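Local coordinates for sulfur oxidation protein soxB (Thermus thermophilus, PDB 2WDD) that hydrolyses the sulfur-sulfur bond of cysteine S-thiosulfonate in the Sox sulfur oxidation pathway, at a site holding two manganese ions, at residues 428-433 and 523-528; 30-35 and 310-315; 69-74 and 85-90; 375-380 and 546-551. All coordinates share one frame; numbering follows the deposited sequence. Where two conformers were deposited one is given.

Contact 1 of 4, residues 428-433 and 523-528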
loop_
_atom_site.group_PDB
_atom_site.type_symbol
_atom_site.label_atom_id
_atom_site.label_comp_id
_atom_site.label_asym_id
_atom_site.label_seq_id
_atom_site.Cartn_x
_atom_site.Cartn_y
_atom_site.Cartn_z
ATOM N N THR A 428 -1.752 8.564 11.929
ATOM C CA THR A 428 -2.513 9.189 13.012
ATOM C C THR A 428 -1.601 9.292 14.243
ATOM O O THR A 428 -1.986 9.899 15.251
ATOM C CB THR A 428 -3.767 8.383 13.376
ATOM O OG1 THR A 428 -3.393 7.029 13.641
ATOM C CG2 THR A 428 -4.835 8.472 12.266
ATOM N N TYR A 429 -0.425 8.657 14.174
ATOM C CA TYR A 429 0.592 8.692 15.241
ATOM C C TYR A 429 1.895 9.118 14.568
ATOM O O TYR A 429 2.796 8.317 14.371
ATOM C CB TYR A 429 0.766 7.324 15.916
ATOM C CG TYR A 429 0.906 6.131 14.983
ATOM C CD1 TYR A 429 2.123 5.475 14.839
ATOM C CD2 TYR A 429 -0.201 5.633 14.295
ATOM C CE1 TYR A 429 2.250 4.368 14.007
ATOM C CE2 TYR A 429 -0.077 4.531 13.438
ATOM C CZ TYR A 429 1.135 3.892 13.324
ATOM O OH TYR A 429 1.254 2.798 12.497
ATOM N N PRO A 430 1.970 10.387 14.147
ATOM C CA PRO A 430 3.082 10.903 13.333
ATOM C C PRO A 430 4.283 11.422 14.107
ATOM O O PRO A 430 5.210 11.983 13.522
ATOM C CB PRO A 430 2.421 12.069 12.599
ATOM C CG PRO A 430 1.498 12.638 13.663
ATOM C CD PRO A 430 0.934 11.417 14.370
ATOM N N GLU A 431 4.283 11.223 15.416
ATOM C CA GLU A 431 5.368 11.725 16.240
ATOM C C GLU A 431 6.763 11.298 15.817
ATOM O O GLU A 431 7.029 10.116 15.595
ATOM C CB GLU A 431 5.138 11.344 17.699
ATOM C CG GLU A 431 3.929 12.035 18.323
ATOM C CD GLU A 431 2.610 11.309 18.060
ATOM O OE1 GLU A 431 2.611 10.250 17.389
ATOM O OE2 GLU A 431 1.565 11.798 18.542
ATOM N N LEU A 432 7.677 12.271 15.809
ATOM C CA LEU A 432 9.079 12.015 15.581
ATOM C C LEU A 432 9.700 11.872 16.972
ATOM O O LEU A 432 9.490 12.725 17.850
ATOM C CB LEU A 432 9.735 13.194 14.846
ATOM C CG LEU A 432 11.261 13.093 14.717
ATOM C CD1 LEU A 432 11.676 11.953 13.786
ATOM C CD2 LEU A 432 11.859 14.425 14.234
ATOM N N TYR A 433 10.425 10.783 17.185
ATOM C CA TYR A 433 11.061 10.530 18.475
ATOM C C TYR A 433 12.574 10.618 18.320
ATOM O O TYR A 433 13.114 10.132 17.329
ATOM C CB TYR A 433 10.712 9.125 18.962
ATOM C CG TYR A 433 9.256 8.951 19.300
ATOM C CD1 TYR A 433 8.765 9.342 20.531
ATOM C CD2 TYR A 433 8.359 8.459 18.362
ATOM C CE1 TYR A 433 7.423 9.203 20.847
ATOM C CE2 TYR A 433 7.023 8.298 18.669
ATOM C CZ TYR A 433 6.558 8.674 19.914
ATOM O OH TYR A 433 5.216 8.544 20.219
ATOM N N PRO A 523 8.421 15.043 21.636
ATOM C CA PRO A 523 8.007 14.507 20.329
ATOM C C PRO A 523 6.927 15.354 19.668
ATOM O O PRO A 523 5.976 15.796 20.317
ATOM C CB PRO A 523 7.459 13.115 20.677
ATOM C CG PRO A 523 8.165 12.740 21.957
ATOM C CD PRO A 523 8.330 14.032 22.708
ATOM N N ARG A 524 7.081 15.594 18.373
ATOM C CA ARG A 524 6.100 16.362 17.620
ATOM C C ARG A 524 5.950 15.729 16.240
ATOM O O ARG A 524 6.817 14.976 15.799
ATOM C CB ARG A 524 6.508 17.822 17.514
ATOM C CG ARG A 524 7.799 18.053 16.767
ATOM C CD ARG A 524 7.912 19.520 16.401
ATOM N NE ARG A 524 9.225 19.856 15.868
ATOM C CZ ARG A 524 9.474 20.933 15.132
ATOM N NH1 ARG A 524 8.501 21.785 14.849
ATOM N NH2 ARG A 524 10.702 21.167 14.698
ATOM N N PRO A 525 4.851 16.032 15.546
ATOM C CA PRO A 525 4.614 15.366 14.253
ATOM C C PRO A 525 5.721 15.546 13.233
ATOM O O PRO A 525 6.209 16.647 13.015
ATOM C CB PRO A 525 3.335 16.021 13.746
ATOM C CG PRO A 525 2.665 16.558 14.987
ATOM C CD PRO A 525 3.779 16.989 15.877
ATOM N N ILE A 526 6.080 14.461 12.562
ATOM C CA ILE A 526 7.121 14.537 11.556
ATOM C C ILE A 526 6.808 15.591 10.496
ATOM O O ILE A 526 7.719 16.265 10.016
ATOM C CB ILE A 526 7.370 13.170 10.916
ATOM C CG1 ILE A 526 8.553 13.242 9.943
ATOM C CG2 ILE A 526 6.089 12.671 10.244
ATOM C CD1 ILE A 526 9.865 13.669 10.583
ATOM N N TYR A 527 5.547 15.686 10.073
ATOM C CA TYR A 527 5.185 16.651 9.032
ATOM C C TYR A 527 5.424 18.107 9.423
ATOM O O TYR A 527 5.683 18.942 8.555
ATOM C CB TYR A 527 3.796 16.418 8.436
ATOM C CG TYR A 527 2.715 16.117 9.440
ATOM C CD1 TYR A 527 2.186 17.118 10.256
ATOM C CD2 TYR A 527 2.135 14.855 9.506
ATOM C CE1 TYR A 527 1.159 16.842 11.151
ATOM C CE2 TYR A 527 1.108 14.581 10.384
ATOM C CZ TYR A 527 0.612 15.578 11.196
ATOM O OH TYR A 527 -0.396 15.272 12.091
ATOM N N GLU A 528 5.367 18.400 10.725
ATOM C CA GLU A 528 5.656 19.758 11.185
ATOM C C GLU A 528 7.139 20.031 10.960
ATOM O O GLU A 528 7.525 21.136 10.556
ATOM C CB GLU A 528 5.299 19.938 12.661
ATOM C CG GLU A 528 3.797 19.960 12.909
ATOM C CD GLU A 528 3.426 20.176 14.373
ATOM O OE1 GLU A 528 4.335 20.394 15.208
ATOM O OE2 GLU A 528 2.216 20.130 14.685
#
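Pro430 lays its ring against the outer part of the Tyr527 side chain, its CB 3.6 Å from Tyr527 CE2 and its CG 3.6 Å from Tyr527 OH. Tyr527 CG sits between its backbone N and carbonyl carbon (chi1 44°), and the ring built on it reaches Pro430. Pro525 CB lies 3.5 Å above one face of the same ring, offset toward the rim, and also meets Pro430 CG at 3.9 Å. An alanine at Tyr527 would probably leave Pro430 CB and CG without their aromatic neighbour and Tyr422 without its edge-to-face partner. The backbones pair beside this cluster. Ile526 N donates to Pro430 O (2.8 Å, 161° at the hydrogen) and Leu432 N to Arg524 O (2.8 Å), two bonds that flank the non-hydrogen-bonded antiparallel pair Glu431 and Pro525. Farther along, Tyr433 CD1 touches Pro523 CG at 3.7 Å. Tyr527 also borders a bound tertiary-butyl alcohol. Pro525 holds the N-cap position, so the Ile526 N-H belongs to the first helical turn and finds its acceptor at Pro430, in the chain leading into the strand: a short antiparallel pairing that passes directly into helix 526-537, along strand 431-438 of the C-terminal domain's mixed sheet.

Contact 2 of 4, residues 30-35 and 310-315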
loop_
_atom_site.group_PDB
_atom_site.type_symbol
_atom_site.label_atom_id
_atom_site.label_comp_id
_atom_site.label_asym_id
_atom_site.label_seq_id
_atom_site.Cartn_x
_atom_site.Cartn_y
_atom_site.Cartn_z
ATOM N N THR A 30 -19.015 -9.301 -13.154
ATOM C CA THR A 30 -17.846 -8.455 -13.272
ATOM C C THR A 30 -17.532 -7.867 -11.920
ATOM O O THR A 30 -18.407 -7.301 -11.269
ATOM C CB THR A 30 -18.046 -7.337 -14.285
ATOM O OG1 THR A 30 -18.242 -7.912 -15.585
ATOM C CG2 THR A 30 -16.813 -6.416 -14.311
ATOM N N LEU A 31 -16.268 -7.969 -11.523
ATOM C CA LEU A 31 -15.806 -7.369 -10.277
ATOM C C LEU A 31 -14.952 -6.156 -10.651
ATOM O O LEU A 31 -14.065 -6.240 -11.513
ATOM C CB LEU A 31 -14.989 -8.369 -9.452
ATOM C CG LEU A 31 -15.597 -9.762 -9.232
ATOM C CD1 LEU A 31 -14.679 -10.619 -8.393
ATOM C CD2 LEU A 31 -16.975 -9.638 -8.578
ATOM N N LEU A 32 -15.271 -5.011 -10.055
ATOM C CA LEU A 32 -14.525 -3.771 -10.265
ATOM C C LEU A 32 -13.813 -3.576 -8.936
ATOM O O LEU A 32 -14.443 -3.290 -7.913
ATOM C CB LEU A 32 -15.458 -2.607 -10.587
ATOM C CG LEU A 32 -16.297 -2.890 -11.851
ATOM C CD1 LEU A 32 -17.330 -1.785 -12.110
ATOM C CD2 LEU A 32 -15.390 -3.101 -13.077
ATOM N N TYR A 33 -12.515 -3.850 -8.945
ATOM C CA TYR A 33 -11.724 -3.916 -7.731
ATOM C C TYR A 33 -10.596 -2.897 -7.653
ATOM O O TYR A 33 -9.830 -2.725 -8.595
ATOM C CB TYR A 33 -11.134 -5.332 -7.671
ATOM C CG TYR A 33 -10.040 -5.555 -6.660
ATOM C CD1 TYR A 33 -10.252 -5.295 -5.312
ATOM C CD2 TYR A 33 -8.817 -6.129 -7.042
ATOM C CE1 TYR A 33 -9.251 -5.523 -4.372
ATOM C CE2 TYR A 33 -7.816 -6.366 -6.108
ATOM C CZ TYR A 33 -8.047 -6.068 -4.774
ATOM O OH TYR A 33 -7.050 -6.282 -3.847
ATOM N N PHE A 34 -10.487 -2.241 -6.507
ATOM C CA PHE A 34 -9.359 -1.352 -6.248
ATOM C C PHE A 34 -9.003 -1.560 -4.784
ATOM O O PHE A 34 -9.816 -2.059 -4.008
ATOM C CB PHE A 34 -9.683 0.113 -6.543
ATOM C CG PHE A 34 -10.730 0.698 -5.641
ATOM C CD1 PHE A 34 -10.375 1.431 -4.515
ATOM C CD2 PHE A 34 -12.077 0.498 -5.910
ATOM C CE1 PHE A 34 -11.353 1.969 -3.678
ATOM C CE2 PHE A 34 -13.058 1.014 -5.064
ATOM C CZ PHE A 34 -12.691 1.772 -3.958
ATOM N N SER A 35 -7.779 -1.224 -4.407
ATOM C CA SER A 35 -7.362 -1.429 -3.031
ATOM C C SER A 35 -6.272 -0.430 -2.700
ATOM O O SER A 35 -5.641 0.159 -3.592
ATOM C CB SER A 35 -6.818 -2.852 -2.850
ATOM O OG SER A 35 -6.591 -3.172 -1.485
ATOM N N LYS A 310 -4.405 4.283 -8.576
ATOM C CA LYS A 310 -3.826 4.251 -9.909
ATOM C C LYS A 310 -4.522 3.377 -10.928
ATOM O O LYS A 310 -4.446 3.653 -12.130
ATOM C CB LYS A 310 -2.314 4.022 -9.880
ATOM C CG LYS A 310 -1.864 2.616 -9.566
ATOM C CD LYS A 310 -0.346 2.584 -9.277
ATOM C CE LYS A 310 0.493 2.887 -10.519
ATOM N NZ LYS A 310 1.983 2.692 -10.290
ATOM N N ALA A 311 -5.196 2.330 -10.464
ATOM C CA ALA A 311 -5.833 1.395 -11.372
ATOM C C ALA A 311 -7.132 0.841 -10.832
ATOM O O ALA A 311 -7.304 0.673 -9.627
ATOM C CB ALA A 311 -4.880 0.243 -11.663
ATOM N N LEU A 312 -8.022 0.483 -11.752
ATOM C CA LEU A 312 -9.243 -0.208 -11.407
ATOM C C LEU A 312 -9.083 -1.552 -12.102
ATOM O O LEU A 312 -8.827 -1.605 -13.309
ATOM C CB LEU A 312 -10.469 0.507 -11.977
ATOM C CG LEU A 312 -11.762 -0.245 -11.644
ATOM C CD1 LEU A 312 -12.080 -0.140 -10.146
ATOM C CD2 LEU A 312 -12.928 0.298 -12.483
ATOM N N MET A 313 -9.126 -2.630 -11.330
ATOM C CA MET A 313 -8.982 -3.955 -11.909
ATOM C C MET A 313 -10.355 -4.477 -12.277
ATOM O O MET A 313 -11.224 -4.610 -11.412
ATOM C CB MET A 313 -8.311 -4.918 -10.932
ATOM C CG MET A 313 -6.813 -5.037 -11.162
ATOM S SD MET A 313 -5.941 -3.468 -11.157
ATOM C CE MET A 313 -6.215 -2.951 -9.421
ATOM N N ARG A 314 -10.562 -4.762 -13.562
ATOM C CA ARG A 314 -11.837 -5.305 -13.993
ATOM C C ARG A 314 -11.661 -6.797 -14.187
ATOM O O ARG A 314 -10.823 -7.238 -14.982
ATOM C CB ARG A 314 -12.333 -4.658 -15.283
ATOM C CG ARG A 314 -13.616 -5.326 -15.799
ATOM C CD ARG A 314 -14.262 -4.588 -16.970
ATOM N NE ARG A 314 -15.276 -5.452 -17.578
ATOM C CZ ARG A 314 -16.103 -5.086 -18.550
ATOM N NH1 ARG A 314 -16.076 -3.849 -19.019
ATOM N NH2 ARG A 314 -16.962 -5.966 -19.047
ATOM N N VAL A 315 -12.401 -7.576 -13.407
ATOM C CA VAL A 315 -12.296 -9.025 -13.469
ATOM C C VAL A 315 -13.640 -9.615 -13.870
ATOM O O VAL A 315 -14.588 -9.599 -13.084
ATOM C CB VAL A 315 -11.823 -9.627 -12.140
ATOM C CG1 VAL A 315 -11.583 -11.133 -12.276
ATOM C CG2 VAL A 315 -10.555 -8.919 -11.645
#
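Tyr33 and Val315, with Leu312 close behind, bury the most surface where strands 29-34 and 311-320 run antiparallel. Tyr33 pairs with Met313: Tyr33 N donates to Met313 O (2.9 Å) and Met313 N to Tyr33 O (2.8 Å). Its CG stands anti to the backbone N (chi1 167°), and ring atom CD2 lies 4.1 Å from Met313 CB. Val315 repeats the pattern with Leu31. Leu31 N reaches Val315 O at 2.8 Å, while Val315 N returns the bond to Leu31 O; Leu31 CB and Val315 CB are 4.3 Å apart. These side chains share one face of the sheet, where Leu281 and Leu283 of strand 281-284 pack on Leu31, Tyr33 and Val315. Leu312 serves the opposite face, beside helix 104-120. Its CD1 comes within 3.8 Å of Tyr33 O and 4.3 Å of Phe34 CD2. A sheet packed between a helix and a second sheet is consistent with the layered metallophosphoesterase fold, and the manganese ligand Asp36 follows strand 29-34. Cohesion across the strands comes from reciprocal hydrogen bonds between backbone N-H and C=O groups; no side-chain hydrogen bond joins the two segments, Thr30 OG1 and Arg314 NE meeting at Asp316 instead and Arg314 NH1 at Gln114.

Contact 3 of 4, residues 69-74 and 85-90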
loop_
_atom_site.group_PDB
_atom_site.type_symbol
_atom_site.label_atom_id
_atom_site.label_comp_id
_atom_site.label_asym_id
_atom_site.label_seq_id
_atom_site.Cartn_x
_atom_site.Cartn_y
_atom_site.Cartn_z
ATOM N N ALA A 69 11.919 -6.283 -16.226
ATOM C CA ALA A 69 11.462 -7.648 -15.990
ATOM C C ALA A 69 9.947 -7.759 -15.867
ATOM O O ALA A 69 9.358 -8.702 -16.370
ATOM C CB ALA A 69 12.147 -8.241 -14.755
ATOM N N ILE A 70 9.317 -6.819 -15.168
ATOM C CA ILE A 70 7.867 -6.893 -15.027
ATOM C C ILE A 70 7.175 -6.664 -16.366
ATOM O O ILE A 70 6.153 -7.280 -16.656
ATOM C CB ILE A 70 7.339 -5.974 -13.912
ATOM C CG1 ILE A 70 5.920 -6.399 -13.516
ATOM C CG2 ILE A 70 7.404 -4.521 -14.317
ATOM C CD1 ILE A 70 5.389 -5.664 -12.268
ATOM N N LEU A 71 7.731 -5.782 -17.187
ATOM C CA LEU A 71 7.155 -5.552 -18.510
ATOM C C LEU A 71 7.233 -6.836 -19.338
ATOM O O LEU A 71 6.250 -7.245 -19.946
ATOM C CB LEU A 71 7.839 -4.379 -19.221
ATOM C CG LEU A 71 7.780 -3.029 -18.492
ATOM C CD1 LEU A 71 8.521 -1.982 -19.287
ATOM C CD2 LEU A 71 6.340 -2.593 -18.229
ATOM N N ARG A 72 8.382 -7.502 -19.308
ATOM C CA ARG A 72 8.551 -8.737 -20.066
ATOM C C ARG A 72 7.644 -9.846 -19.551
ATOM O O ARG A 72 7.041 -10.593 -20.332
ATOM C CB ARG A 72 10.009 -9.190 -20.010
ATOM C CG ARG A 72 10.951 -8.270 -20.763
ATOM C CD ARG A 72 12.324 -8.912 -20.902
ATOM N NE ARG A 72 13.034 -9.034 -19.628
ATOM C CZ ARG A 72 13.915 -8.143 -19.172
ATOM N NH1 ARG A 72 14.168 -7.048 -19.872
ATOM N NH2 ARG A 72 14.553 -8.358 -18.021
ATOM N N TYR A 73 7.563 -9.971 -18.227
ATOM C CA TYR A 73 6.759 -11.027 -17.619
ATOM C C TYR A 73 5.315 -11.008 -18.098
ATOM O O TYR A 73 4.728 -12.049 -18.383
ATOM C CB TYR A 73 6.810 -10.905 -16.094
ATOM C CG TYR A 73 6.118 -12.024 -15.352
ATOM C CD1 TYR A 73 6.845 -13.109 -14.850
ATOM C CD2 TYR A 73 4.754 -11.981 -15.099
ATOM C CE1 TYR A 73 6.217 -14.122 -14.143
ATOM C CE2 TYR A 73 4.128 -12.988 -14.397
ATOM C CZ TYR A 73 4.853 -14.061 -13.940
ATOM O OH TYR A 73 4.221 -15.059 -13.217
ATOM N N TYR A 74 4.749 -9.810 -18.186
ATOM C CA TYR A 74 3.361 -9.640 -18.586
ATOM C C TYR A 74 3.173 -9.315 -20.067
ATOM O O TYR A 74 2.051 -9.114 -20.515
ATOM C CB TYR A 74 2.703 -8.571 -17.708
ATOM C CG TYR A 74 2.530 -9.043 -16.286
ATOM C CD1 TYR A 74 1.604 -10.042 -15.981
ATOM C CD2 TYR A 74 3.313 -8.541 -15.257
ATOM C CE1 TYR A 74 1.444 -10.497 -14.694
ATOM C CE2 TYR A 74 3.176 -9.010 -13.957
ATOM C CZ TYR A 74 2.235 -9.992 -13.684
ATOM O OH TYR A 74 2.081 -10.450 -12.395
ATOM N N LEU A 85 2.045 2.607 -15.578
ATOM C CA LEU A 85 1.555 2.202 -14.261
ATOM C C LEU A 85 2.436 1.120 -13.629
ATOM O O LEU A 85 2.671 1.091 -12.419
ATOM C CB LEU A 85 0.143 1.618 -14.388
ATOM C CG LEU A 85 -1.028 2.595 -14.209
ATOM C CD1 LEU A 85 -0.982 3.726 -15.219
ATOM C CD2 LEU A 85 -2.353 1.837 -14.290
ATOM N N LEU A 86 2.865 0.188 -14.472
ATOM C CA LEU A 86 3.492 -1.045 -14.039
ATOM C C LEU A 86 4.933 -1.015 -13.575
ATOM O O LEU A 86 5.342 -1.849 -12.760
ATOM C CB LEU A 86 3.347 -2.063 -15.181
ATOM C CG LEU A 86 3.564 -3.552 -14.924
ATOM C CD1 LEU A 86 2.582 -4.060 -13.869
ATOM C CD2 LEU A 86 3.344 -4.326 -16.245
ATOM N N SER A 87 5.725 -0.095 -14.111
ATOM C CA SER A 87 7.153 -0.104 -13.844
ATOM C C SER A 87 7.741 1.303 -13.670
ATOM O O SER A 87 7.165 2.287 -14.144
ATOM C CB SER A 87 7.810 -0.766 -15.067
ATOM O OG SER A 87 9.224 -0.728 -15.042
ATOM N N TYR A 88 8.920 1.388 -13.051
ATOM C CA TYR A 88 9.620 2.670 -12.910
ATOM C C TYR A 88 10.303 3.055 -14.232
ATOM O O TYR A 88 10.745 4.188 -14.387
ATOM C CB TYR A 88 10.699 2.606 -11.804
ATOM C CG TYR A 88 11.895 1.721 -12.126
ATOM C CD1 TYR A 88 13.037 2.228 -12.743
ATOM C CD2 TYR A 88 11.877 0.381 -11.790
ATOM C CE1 TYR A 88 14.118 1.379 -13.051
ATOM C CE2 TYR A 88 12.935 -0.446 -12.068
ATOM C CZ TYR A 88 14.039 0.046 -12.698
ATOM O OH TYR A 88 15.081 -0.823 -12.941
ATOM N N VAL A 89 10.451 2.105 -15.154
ATOM C CA VAL A 89 11.134 2.396 -16.422
ATOM C C VAL A 89 10.443 3.558 -17.144
ATOM O O VAL A 89 9.222 3.573 -17.258
ATOM C CB VAL A 89 11.242 1.126 -17.301
ATOM C CG1 VAL A 89 11.767 1.462 -18.700
ATOM C CG2 VAL A 89 12.157 0.103 -16.623
ATOM N N ASP A 90 11.232 4.539 -17.586
ATOM C CA ASP A 90 10.719 5.725 -18.295
ATOM C C ASP A 90 9.727 6.544 -17.493
ATOM O O ASP A 90 8.954 7.314 -18.067
ATOM C CB ASP A 90 10.061 5.344 -19.633
ATOM C CG ASP A 90 10.929 4.436 -20.490
ATOM O OD1 ASP A 90 12.158 4.643 -20.541
ATOM O OD2 ASP A 90 10.357 3.548 -21.156
#
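Ser87 OG is gripped twice: it accepts the backbone N-H of Val89 (3.1 Å, 168° at the hydrogen), which makes an ST turn, and it is hydrogen-bonded to Gly67 O at the start of helix 67-74. OG stands anti to the backbone N (chi1 174°); CB touches that helix, 3.9 Å from both Ile70 CG2 and Leu71 CD2. Leu86, just before it, fits its two methyls to different partners. CD1 meets Ile70 CD1 at 3.6 Å, and CD2 meets Leu71 CD2 at 4.0 Å, the Leu71 and Leu86 side chains sliding past each other in opposite directions. Tyr74 adds a looser contact, its CD2 4.3 Å from Leu86 CD2 and its ring edge against Ile70 CG1. Leu290 also touches Leu86, while the manganese ligand His288 lies farther off, about 11 Å from Ile70 between side chains. The arrangement is that of two consecutive short helices, 67-74 and 81-86, joined by a brief loop and packed through apolar side chains, with an ST turn at the exit of the second.

Contact 4 of 4, residues 375-380 and 546-551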
loop_
_atom_site.group_PDB
_atom_site.type_symbol
_atom_site.label_atom_id
_atom_site.label_comp_id
_atom_site.label_asym_id
_atom_site.label_seq_id
_atom_site.Cartn_x
_atom_site.Cartn_y
_atom_site.Cartn_z
ATOM N N ASP A 375 10.499 1.179 -2.482
ATOM C CA ASP A 375 11.719 0.443 -2.798
ATOM C C ASP A 375 12.005 -0.497 -1.633
ATOM O O ASP A 375 11.653 -0.196 -0.497
ATOM C CB ASP A 375 12.921 1.382 -2.974
ATOM C CG ASP A 375 14.161 0.645 -3.473
ATOM O OD1 ASP A 375 14.119 0.212 -4.641
ATOM O OD2 ASP A 375 15.129 0.421 -2.699
ATOM N N THR A 376 12.708 -1.594 -1.874
ATOM C CA THR A 376 13.040 -2.449 -0.731
ATOM C C THR A 376 13.891 -1.704 0.301
ATOM O O THR A 376 13.714 -1.886 1.510
ATOM C CB THR A 376 13.815 -3.691 -1.199
ATOM O OG1 THR A 376 13.027 -4.410 -2.149
ATOM C CG2 THR A 376 14.151 -4.609 -0.004
ATOM N N LEU A 377 14.861 -0.928 -0.178
ATOM C CA LEU A 377 15.887 -0.375 0.685
ATOM C C LEU A 377 16.075 1.119 0.810
ATOM O O LEU A 377 16.585 1.588 1.838
ATOM C CB LEU A 377 17.248 -0.947 0.251
ATOM C CG LEU A 377 17.331 -2.475 0.188
ATOM C CD1 LEU A 377 18.660 -2.880 -0.443
ATOM C CD2 LEU A 377 17.196 -3.069 1.593
ATOM N N TYR A 378 15.819 1.849 -0.270
ATOM C CA TYR A 378 16.197 3.248 -0.303
ATOM C C TYR A 378 15.282 4.052 -1.214
ATOM O O TYR A 378 14.845 3.569 -2.249
ATOM C CB TYR A 378 17.640 3.346 -0.841
ATOM C CG TYR A 378 18.052 4.750 -1.230
ATOM C CD1 TYR A 378 18.601 5.612 -0.299
ATOM C CD2 TYR A 378 17.878 5.207 -2.532
ATOM C CE1 TYR A 378 18.923 6.922 -0.637
ATOM C CE2 TYR A 378 18.190 6.522 -2.883
ATOM C CZ TYR A 378 18.729 7.362 -1.930
ATOM O OH TYR A 378 19.047 8.659 -2.265
ATOM N N SER A 379 15.017 5.294 -0.839
ATOM C CA SER A 379 14.227 6.168 -1.697
ATOM C C SER A 379 14.684 7.626 -1.574
ATOM O O SER A 379 15.238 8.032 -0.557
ATOM C CB SER A 379 12.733 6.056 -1.392
ATOM O OG SER A 379 12.390 6.882 -0.283
ATOM N N THR A 380 14.431 8.429 -2.601
ATOM C CA THR A 380 14.830 9.839 -2.511
ATOM C C THR A 380 13.933 10.609 -1.554
ATOM O O THR A 380 14.405 11.541 -0.886
ATOM C CB THR A 380 14.874 10.509 -3.882
ATOM O OG1 THR A 380 13.635 10.249 -4.554
ATOM C CG2 THR A 380 16.052 9.978 -4.699
ATOM N N PRO A 546 22.097 5.739 -3.059
ATOM C CA PRO A 546 21.814 4.599 -2.178
ATOM C C PRO A 546 22.917 4.359 -1.169
ATOM O O PRO A 546 24.103 4.475 -1.479
ATOM C CB PRO A 546 21.711 3.410 -3.135
ATOM C CG PRO A 546 21.514 3.991 -4.484
ATOM C CD PRO A 546 22.134 5.360 -4.481
ATOM N N ASN A 547 22.516 3.988 0.036
ATOM C CA ASN A 547 23.472 3.759 1.113
ATOM C C ASN A 547 23.643 2.272 1.397
ATOM O O ASN A 547 24.167 1.890 2.441
ATOM C CB ASN A 547 22.976 4.442 2.378
ATOM C CG ASN A 547 21.645 3.891 2.846
ATOM O OD1 ASN A 547 20.772 3.548 2.032
ATOM N ND2 ASN A 547 21.489 3.769 4.164
ATOM N N VAL A 548 23.196 1.436 0.471
ATOM C CA VAL A 548 23.287 -0.006 0.646
ATOM C C VAL A 548 23.853 -0.685 -0.590
ATOM O O VAL A 548 23.488 -0.349 -1.712
ATOM C CB VAL A 548 21.914 -0.629 1.011
ATOM C CG1 VAL A 548 22.093 -2.047 1.543
ATOM C CG2 VAL A 548 21.174 0.236 2.024
ATOM N N LYS A 549 24.726 -1.654 -0.360
ATOM C CA LYS A 549 25.302 -2.467 -1.424
ATOM C C LYS A 549 24.647 -3.840 -1.264
ATOM O O LYS A 549 24.635 -4.392 -0.162
ATOM C CB LYS A 549 26.816 -2.568 -1.221
ATOM C CG LYS A 549 27.519 -3.627 -2.055
ATOM C CD LYS A 549 29.035 -3.449 -1.986
ATOM C CE LYS A 549 29.750 -4.772 -1.739
ATOM N NZ LYS A 549 31.229 -4.602 -1.626
ATOM N N VAL A 550 24.066 -4.366 -2.335
ATOM C CA VAL A 550 23.372 -5.638 -2.280
ATOM C C VAL A 550 24.144 -6.778 -2.923
ATOM O O VAL A 550 24.310 -6.825 -4.142
ATOM C CB VAL A 550 21.971 -5.535 -2.901
ATOM C CG1 VAL A 550 21.175 -6.814 -2.647
ATOM C CG2 VAL A 550 21.231 -4.309 -2.368
ATOM N N ILE A 551 24.576 -7.725 -2.102
ATOM C CA ILE A 551 25.322 -8.859 -2.618
ATOM C C ILE A 551 24.406 -9.694 -3.497
ATOM O O ILE A 551 23.278 -10.008 -3.107
ATOM C CB ILE A 551 25.876 -9.738 -1.467
ATOM C CG1 ILE A 551 26.756 -8.916 -0.528
ATOM C CG2 ILE A 551 26.644 -10.942 -2.040
ATOM C CD1 ILE A 551 27.882 -8.177 -1.234
HETATM O O HOH W 1 18.194 3.557 2.812
#
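Tyr378 offers one ring face to Pro546, whose CA sits 3.8 Å from the ring centroid and only 7° off the normal, a CH-pi contact over the ring centre. Asn547 OD1 approaches obliquely, 3.8 Å from Tyr378 CD1, the ring and amide planes being 51° apart. Beside them the branch CD1 of Leu377 touches Val550 CG2 at 3.5 Å and Val548 CG1 at 4.1 Å, crossing the Val548 side chain at about a right angle. A water bridges the two segments, donating to the backbone Leu377 O (2.7 Å) and to the side-chain Asn547 OD1 (2.7 Å) while lying at the edge of the Tyr378 ring, in its plane. A phenylalanine in place of Tyr378 would probably keep the face over Pro546 but leave Gln383 OE1 and Glu545 N without the hydroxyl that bonds to both. What shapes the 375-380 loop is an Asx turn extended to an Asx motif: Asp375 OD2 accepts from Leu377 N at 2.9 Å, met from above the carboxylate plane, and from Tyr378 N at 2.9 Å through its anti lone pair. On the other segment, Asn547 ND2 bonds to Leu472 O, and strand 548-550 runs parallel to strand 472-476, whose Tyr474 and Leu476 also pack on Leu377. Farther out, Tyr555 OH bonds to Asp375 OD2, its side chain touching Tyr378 and Pro546, and Asn51 ND2 holds Asp375 OD1.

Overall arrangement
From the N terminus, strand 29-34 opens the long loop that contact 2 closes at residues 310-315, and contact 3 nests inside it as a short local closure between helices 67-74 and 81-86. The two touch through Lys310 NZ and Leu85 O, 2.8 Å apart in a probable hydrogen bond. After contact 2 has closed, contact 4 opens at 375-380 and closes at 546-551, with contact 1 nested within that span. No pair crosses. Contacts 2 and 3 join parts of the metal-bearing N-terminal region, and 1 and 4 parts of the C-terminal region. Contacts 3 and 4 come within about 7 Å at their nearest atoms, whereas the centres of contacts 1 and 3 are 35 Å apart.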